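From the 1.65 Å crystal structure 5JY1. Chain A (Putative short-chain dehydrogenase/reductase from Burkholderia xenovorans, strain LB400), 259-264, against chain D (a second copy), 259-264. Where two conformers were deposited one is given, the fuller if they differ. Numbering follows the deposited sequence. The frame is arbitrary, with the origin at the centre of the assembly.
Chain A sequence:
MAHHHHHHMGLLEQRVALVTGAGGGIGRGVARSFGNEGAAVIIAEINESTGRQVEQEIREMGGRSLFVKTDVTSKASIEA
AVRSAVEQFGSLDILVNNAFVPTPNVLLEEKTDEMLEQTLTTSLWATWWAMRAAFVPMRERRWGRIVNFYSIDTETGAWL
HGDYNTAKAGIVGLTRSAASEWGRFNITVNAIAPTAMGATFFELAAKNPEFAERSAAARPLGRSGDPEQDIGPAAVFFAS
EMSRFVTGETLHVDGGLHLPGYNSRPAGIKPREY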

# COMPACT_ATOMS: atom_id res chain seq x y z
N LEU A 259 10.40 -6.53 1.28
CA LEU A 259 10.72 -6.23 -0.11
C LEU A 259 10.66 -7.48 -0.99
O LEU A 259 9.83 -7.52 -1.91
CB LEU A 259 12.07 -5.50 -0.21
CG LEU A 259 12.11 -4.07 0.32
CD1 LEU A 259 13.56 -3.55 0.33
CD2 LEU A 259 11.22 -3.15 -0.51
N PRO A 260 11.47 -8.53 -0.77
CA PRO A 260 11.34 -9.72 -1.63
C PRO A 260 10.15 -10.59 -1.29
O PRO A 260 9.79 -11.45 -2.11
CB PRO A 260 12.65 -10.48 -1.38
CG PRO A 260 13.01 -10.12 0.03
CD PRO A 260 12.59 -8.68 0.19
N GLY A 261 9.53 -10.40 -0.13
CA GLY A 261 8.52 -11.36 0.26
C GLY A 261 9.16 -12.71 0.58
O GLY A 261 10.35 -12.82 0.88
N TYR A 262 8.33 -13.75 0.51
CA TYR A 262 8.77 -15.13 0.69
C TYR A 262 7.67 -16.04 0.16
O TYR A 262 6.49 -15.76 0.35
CB TYR A 262 9.06 -15.44 2.17
CG TYR A 262 7.89 -15.03 3.03
CD1 TYR A 262 7.74 -13.71 3.42
CD2 TYR A 262 6.91 -15.95 3.39
CE1 TYR A 262 6.67 -13.31 4.17
CE2 TYR A 262 5.82 -15.56 4.15
CZ TYR A 262 5.71 -14.24 4.53
OH TYR A 262 4.64 -13.81 5.27
N ASN A 263 8.07 -17.13 -0.49
CA ASN A 263 7.11 -18.10 -1.00
C ASN A 263 6.89 -19.17 0.06
O ASN A 263 7.82 -19.90 0.41
CB ASN A 263 7.60 -18.71 -2.32
CG ASN A 263 6.54 -19.55 -3.01
OD1 ASN A 263 5.43 -19.74 -2.50
ND2 ASN A 263 6.87 -20.06 -4.19
N SER A 264 5.67 -19.26 0.58
CA SER A 264 5.34 -20.17 1.67
C SER A 264 4.59 -21.43 1.23
O SER A 264 4.07 -22.16 2.07
CB SER A 264 4.54 -19.43 2.76
OG SER A 264 3.45 -18.69 2.21
N LEU D 259 1.73 -11.45 -4.29
CA LEU D 259 1.57 -11.94 -2.92
C LEU D 259 2.87 -12.53 -2.37
O LEU D 259 3.39 -11.99 -1.38
CB LEU D 259 0.38 -12.92 -2.85
CG LEU D 259 -0.99 -12.29 -3.09
CD1 LEU D 259 -2.08 -13.37 -3.05
CD2 LEU D 259 -1.29 -11.20 -2.08
N PRO D 260 3.45 -13.60 -2.93
CA PRO D 260 4.73 -14.10 -2.38
C PRO D 260 5.93 -13.23 -2.71
O PRO D 260 6.97 -13.39 -2.06
CB PRO D 260 4.87 -15.48 -3.03
CG PRO D 260 4.18 -15.30 -4.36
CD PRO D 260 2.98 -14.47 -4.04
N GLY D 261 5.83 -12.33 -3.70
CA GLY D 261 7.03 -11.65 -4.16
C GLY D 261 7.96 -12.64 -4.84
O GLY D 261 7.56 -13.71 -5.31
N TYR D 262 9.25 -12.28 -4.87
CA TYR D 262 10.29 -13.13 -5.43
C TYR D 262 11.63 -12.58 -4.97
O TYR D 262 11.81 -11.36 -4.89
CB TYR D 262 10.22 -13.15 -6.96
CG TYR D 262 10.16 -11.76 -7.52
CD1 TYR D 262 8.96 -11.08 -7.59
CD2 TYR D 262 11.32 -11.10 -7.92
CE1 TYR D 262 8.90 -9.80 -8.06
CE2 TYR D 262 11.26 -9.81 -8.39
CZ TYR D 262 10.05 -9.17 -8.46
OH TYR D 262 9.98 -7.88 -8.92
N ASN D 263 12.57 -13.47 -4.65
CA ASN D 263 13.90 -13.07 -4.22
C ASN D 263 14.78 -12.96 -5.46
O ASN D 263 15.06 -13.96 -6.11
CB ASN D 263 14.47 -14.07 -3.22
CG ASN D 263 15.74 -13.57 -2.55
OD1 ASN D 263 16.40 -12.66 -3.04
ND2 ASN D 263 16.09 -14.18 -1.41
N SER D 264 15.21 -11.74 -5.79
CA SER D 264 16.00 -11.49 -6.99
C SER D 264 17.50 -11.32 -6.73
O SER D 264 18.21 -10.87 -7.63
CB SER D 264 15.47 -10.26 -7.73
OG SER D 264 15.36 -9.14 -6.85
O HOH W 1 9.57 -14.14 -2.40

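A single water sits between two proline carbonyls at the centre of this contact. Water 1 donates one hydrogen bond to Pro A260 O at 2.7 Å and one to Pro D260 O at 2.7 Å. Both of its protons are therefore spent on carbonyl oxygens. Pro A260 O and Pro D260 O lie 3.4 Å apart, and both are acceptors, so they cannot bond to each other. The water donates to both oxygens and so bridges them.

The contact pairs the same residues from two copies of one protein, and the two halves match closely. Neither stretch forms a regular helix or strand. The segments from residue 260 to 263 run 123° apart, end to end. Gly A261 and Gly D261 meet in the middle, with their CA atoms 4.7 Å apart. Around them, Pro A260 is paired with Asn D263 and Asn A263 with Pro D260. Pro A260 CA is 4.9 Å from Asn D263 CA, and Asn A263 CA is 4.9 Å from Pro D260 CA.

The backbones come close on both halves. Pro A260 O lies 2.9 Å from Tyr D262 N. Tyr A262 N lies 2.9 Å from Pro D260 O. The geometry does not settle whether these close pairs are hydrogen bonds. Each proline oxygen also receives a CA-H...O contact from the glycine of the other copy. Gly D261 CA is 3.4 Å from Pro A260 O, with an angle of 136° at the hydrogen. Gly A261 CA is 3.5 Å from Pro D260 O, with an angle of 135°.

Glycine suits position 261 for two reasons. Its phi is positive in both copies, 69° in Gly A261 and 67° in Gly D261, a region that favours glycine. The approach of the other chain also leaves no space for a side chain. An ideal CB on Gly A261 would point toward the other stretch and fall 2.3 Å from Pro D260 O. An ideal CB on Gly D261 would likewise fall 2.3 Å from Pro A260 O. Both positions are clashes.

The prolines provide most of the covered surface. The two stretches together bury 242 Å², of which Pro A260 gives 67 Å² and Pro D260 gives 69 Å². Each proline packs against the asparagine of the other copy. Pro A260 CB is 4.0 Å from Asn D263 CA, and Pro D260 CB is 4.0 Å from Asn A263 CA. These are carbon-carbon contacts of van der Waals type. Both proline rings have the C-gamma endo pucker.

Tyr A262 and Tyr D262 take part mainly through their backbone. Their CA-to-CB bonds point away from the other stretch, with chi1 in the p well. Both hydroxyls are hydrogen-bonded elsewhere in the structure. Two conformers were deposited for each tyrosine. Asn A263 and Asn D263 both have chi1 in the t well, and their CA-to-CB bonds point sideways.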